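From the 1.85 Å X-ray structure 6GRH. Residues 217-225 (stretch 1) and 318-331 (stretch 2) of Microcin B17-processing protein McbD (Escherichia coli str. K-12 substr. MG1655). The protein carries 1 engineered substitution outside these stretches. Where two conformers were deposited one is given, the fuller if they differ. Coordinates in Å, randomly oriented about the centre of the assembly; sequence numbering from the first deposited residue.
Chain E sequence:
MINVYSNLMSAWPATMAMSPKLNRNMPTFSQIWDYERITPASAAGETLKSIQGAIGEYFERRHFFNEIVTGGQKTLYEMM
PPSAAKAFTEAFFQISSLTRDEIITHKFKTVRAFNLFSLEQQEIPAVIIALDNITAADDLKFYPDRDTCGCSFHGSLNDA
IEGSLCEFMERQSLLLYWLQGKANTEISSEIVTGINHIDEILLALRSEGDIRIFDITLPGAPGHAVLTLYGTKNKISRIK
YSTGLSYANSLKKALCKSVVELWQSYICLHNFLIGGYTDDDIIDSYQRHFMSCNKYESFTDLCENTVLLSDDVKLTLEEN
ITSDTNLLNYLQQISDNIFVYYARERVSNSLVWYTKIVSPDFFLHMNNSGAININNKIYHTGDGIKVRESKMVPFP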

# COMPACT_ATOMS: atom_id res chain seq x y z
N THR E 217 -4.62 -53.31 -11.71
CA THR E 217 -3.96 -53.75 -10.49
C THR E 217 -3.38 -55.16 -10.62
O THR E 217 -4.05 -56.03 -11.14
N LEU E 218 -2.16 -55.40 -10.13
CA LEU E 218 -1.59 -56.75 -10.10
C LEU E 218 -2.65 -57.71 -9.57
O LEU E 218 -3.30 -57.39 -8.57
N PRO E 219 -2.87 -58.84 -10.26
CA PRO E 219 -3.91 -59.81 -9.85
C PRO E 219 -3.80 -60.25 -8.39
O PRO E 219 -2.71 -60.57 -7.91
N GLY E 220 -4.93 -60.20 -7.68
CA GLY E 220 -4.98 -60.61 -6.28
C GLY E 220 -4.51 -59.55 -5.31
O GLY E 220 -4.69 -59.71 -4.12
N ALA E 221 -3.92 -58.46 -5.80
CA ALA E 221 -3.43 -57.40 -4.91
C ALA E 221 -4.61 -56.55 -4.40
O ALA E 221 -5.60 -56.36 -5.11
N PRO E 222 -4.48 -56.01 -3.17
CA PRO E 222 -5.40 -54.97 -2.69
C PRO E 222 -5.21 -53.64 -3.38
O PRO E 222 -4.24 -53.44 -4.14
N GLY E 223 -6.12 -52.71 -3.11
CA GLY E 223 -6.06 -51.40 -3.74
C GLY E 223 -6.37 -51.47 -5.22
O GLY E 223 -6.84 -52.49 -5.73
N HIS E 224 -6.08 -50.37 -5.91
CA HIS E 224 -6.50 -50.19 -7.29
C HIS E 224 -5.48 -49.36 -8.04
O HIS E 224 -5.18 -48.23 -7.64
N ALA E 225 -4.91 -49.94 -9.10
CA ALA E 225 -4.07 -49.20 -10.05
C ALA E 225 -4.95 -48.88 -11.22
O ALA E 225 -5.41 -49.77 -11.91
N GLU E 318 -17.25 -48.52 -6.25
CA GLU E 318 -17.11 -49.21 -4.95
C GLU E 318 -15.90 -50.18 -4.87
O GLU E 318 -15.47 -50.76 -5.88
N GLU E 319 -15.37 -50.34 -3.65
CA GLU E 319 -14.36 -51.36 -3.36
C GLU E 319 -15.01 -52.75 -3.33
O GLU E 319 -16.24 -52.87 -3.34
N ASN E 320 -14.17 -53.78 -3.30
CA ASN E 320 -14.62 -55.19 -3.26
C ASN E 320 -13.80 -55.94 -2.20
O ASN E 320 -12.89 -55.39 -1.57
N ILE E 321 -14.10 -57.22 -2.04
CA ILE E 321 -13.53 -58.01 -0.96
C ILE E 321 -12.00 -58.09 -0.96
O ILE E 321 -11.39 -58.16 0.12
N THR E 322 -11.37 -58.05 -2.13
CA THR E 322 -9.89 -58.04 -2.23
C THR E 322 -9.24 -56.70 -1.91
O THR E 322 -8.10 -56.68 -1.45
N SER E 323 -9.96 -55.59 -2.15
CA SER E 323 -9.39 -54.23 -2.05
C SER E 323 -8.67 -53.91 -0.75
O SER E 323 -7.72 -53.15 -0.77
N ASP E 324 -9.15 -54.46 0.38
CA ASP E 324 -8.60 -54.09 1.70
C ASP E 324 -7.87 -55.24 2.42
O ASP E 324 -7.69 -55.18 3.64
N THR E 325 -7.43 -56.26 1.68
CA THR E 325 -6.49 -57.24 2.22
C THR E 325 -5.16 -56.52 2.48
O THR E 325 -4.99 -55.35 2.13
N ASN E 326 -4.23 -57.21 3.10
CA ASN E 326 -3.02 -56.54 3.58
C ASN E 326 -1.99 -56.50 2.44
O ASN E 326 -1.59 -57.55 1.93
N LEU E 327 -1.60 -55.30 2.01
CA LEU E 327 -0.67 -55.18 0.86
C LEU E 327 0.71 -55.79 1.15
O LEU E 327 1.26 -56.50 0.30
N LEU E 328 1.24 -55.55 2.35
CA LEU E 328 2.51 -56.16 2.77
C LEU E 328 2.45 -57.69 2.79
O LEU E 328 3.42 -58.35 2.38
N ASN E 329 1.35 -58.27 3.28
CA ASN E 329 1.17 -59.73 3.25
C ASN E 329 1.14 -60.21 1.81
O ASN E 329 1.83 -61.16 1.46
N TYR E 330 0.36 -59.54 0.96
CA TYR E 330 0.28 -59.92 -0.44
C TYR E 330 1.68 -59.93 -1.08
O TYR E 330 2.06 -60.89 -1.72
N LEU E 331 2.42 -58.84 -0.91
CA LEU E 331 3.76 -58.74 -1.51
C LEU E 331 4.71 -59.81 -0.99
O LEU E 331 5.44 -60.42 -1.77

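A tyrosine reads a β-turn here: Tyr330, in the first turn of a helix, lays its ring against the type II turn Leu218 to Ala221. Its chi1 is t (168°) and its CA-to-CB bond points toward the turn. Ala221 CA sits 3.6 Å from the ring centroid, nearly on the normal, while Ala221 CB lies 3.4 Å from Tyr330 CE2 over the same face. At the ring's end, Tyr330 OH donates to Pro219 O (2.8 Å), and Leu218 CB lies 3.5 Å from Tyr330 OH; the Leu218 side chain is m, t. Gly220, whose positive phi suits glycine, passes close by, its C 3.5 Å from Tyr330 CE1.

Pro222 is the apolar plug. Its ring reaches Leu327 (CG to CB 3.7 Å; Leu327 is t, p) and Tyr330 (CD to CB 4.0 Å), and its CB rests 3.4 Å from Thr325 OG1. That hydroxyl, set by a p rotamer, donates to Thr322 O within its own turn.

Beyond the proline, polar bonds take over. Gly223 N donates to Ser323 O (2.9 Å). His224, chi1 m, swings its imidazole inward, and NE2 hydrogen-bonds Ser323 OG (2.8 Å) near the ring plane. Ser323, also m, simultaneously accepts from Asn320 N, OG to N 3.0 Å, so one small hydroxyl ties its own loop to the histidine. Glu319 OE1 approaches His224 NE2 at 3.0 Å.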

# COMPACT_ATOMS: atom_id res chain seq x y z
CB THR E 217 -4.99 -53.80 -9.36
OG1 THR E 217 -5.77 -52.61 -9.39
CG2 THR E 217 -4.31 -53.97 -8.00
CB LEU E 218 -0.39 -56.84 -9.15
CG LEU E 218 0.96 -56.31 -9.63
CD1 LEU E 218 2.00 -56.61 -8.57
CD2 LEU E 218 1.35 -56.93 -10.95
CB PRO E 219 -3.69 -60.98 -10.80
CG PRO E 219 -3.29 -60.27 -12.05
CD PRO E 219 -2.39 -59.15 -11.62
CB ALA E 221 -2.42 -56.50 -5.62
CB PRO E 222 -5.03 -54.84 -1.21
CG PRO E 222 -3.57 -55.16 -1.19
CD PRO E 222 -3.42 -56.28 -2.18
CB HIS E 224 -7.88 -49.51 -7.33
CG HIS E 224 -8.95 -50.32 -6.66
ND1 HIS E 224 -9.65 -51.31 -7.30
CD2 HIS E 224 -9.41 -50.31 -5.38
CE1 HIS E 224 -10.50 -51.87 -6.47
NE2 HIS E 224 -10.38 -51.28 -5.29
CB ALA E 225 -2.89 -50.04 -10.49
CB GLU E 318 -18.39 -49.93 -4.56
CG GLU E 318 -18.62 -51.30 -5.21
CD GLU E 318 -19.11 -51.24 -6.65
OE1 GLU E 318 -19.23 -50.12 -7.20
OE2 GLU E 318 -19.36 -52.32 -7.22
CB GLU E 319 -13.69 -51.06 -2.01
CG GLU E 319 -13.34 -49.59 -1.85
CD GLU E 319 -12.88 -48.99 -3.17
OE1 GLU E 319 -12.69 -49.75 -4.14
OE2 GLU E 319 -12.70 -47.75 -3.24
CB ASN E 320 -14.52 -55.85 -4.65
CG ASN E 320 -13.07 -55.96 -5.14
OD1 ASN E 320 -12.31 -56.83 -4.68
ND2 ASN E 320 -12.68 -55.07 -6.06
CB ILE E 321 -14.15 -59.43 -0.96
CG1 ILE E 321 -13.96 -60.10 0.42
CG2 ILE E 321 -13.58 -60.27 -2.10
CD1 ILE E 321 -14.75 -61.37 0.54
CB THR E 322 -9.40 -58.44 -3.64
OG1 THR E 322 -10.10 -59.60 -4.06
CG2 THR E 322 -7.88 -58.72 -3.65
CB SER E 323 -10.47 -53.13 -2.23
OG SER E 323 -11.18 -53.23 -3.46
CB ASP E 324 -9.70 -53.47 2.60
CG ASP E 324 -10.74 -54.48 3.06
OD1 ASP E 324 -10.80 -55.62 2.52
OD2 ASP E 324 -11.52 -54.10 3.97
CB THR E 325 -6.25 -58.43 1.26
OG1 THR E 325 -5.76 -57.92 0.02
CG2 THR E 325 -7.53 -59.24 1.05
CB ASN E 326 -2.53 -57.29 4.82
CG ASN E 326 -1.36 -56.63 5.47
OD1 ASN E 326 -0.23 -56.79 5.01
ND2 ASN E 326 -1.60 -55.86 6.52
CB LEU E 327 -0.54 -53.73 0.42
CG LEU E 327 0.47 -53.43 -0.69
CD1 LEU E 327 0.12 -54.19 -1.95
CD2 LEU E 327 0.57 -51.93 -0.97
CB LEU E 328 2.98 -55.62 4.13
CG LEU E 328 3.47 -54.15 4.23
CD1 LEU E 328 4.06 -53.87 5.61
CD2 LEU E 328 4.50 -53.80 3.18
CB ASN E 329 -0.10 -60.19 3.99
CG ASN E 329 0.04 -60.13 5.52
OD1 ASN E 329 1.10 -59.79 6.07
ND2 ASN E 329 -1.03 -60.46 6.21
CB TYR E 330 -0.65 -58.97 -1.18
CG TYR E 330 -0.58 -59.11 -2.68
CD1 TYR E 330 -1.26 -60.15 -3.34
CD2 TYR E 330 0.20 -58.24 -3.44
CE1 TYR E 330 -1.19 -60.28 -4.72
CE2 TYR E 330 0.29 -58.36 -4.81
CZ TYR E 330 -0.40 -59.38 -5.45
OH TYR E 330 -0.32 -59.49 -6.82
CB LEU E 331 4.37 -57.35 -1.30
CG LEU E 331 3.71 -56.27 -2.17
CD1 LEU E 331 4.15 -54.88 -1.74
CD2 LEU E 331 3.95 -56.50 -3.65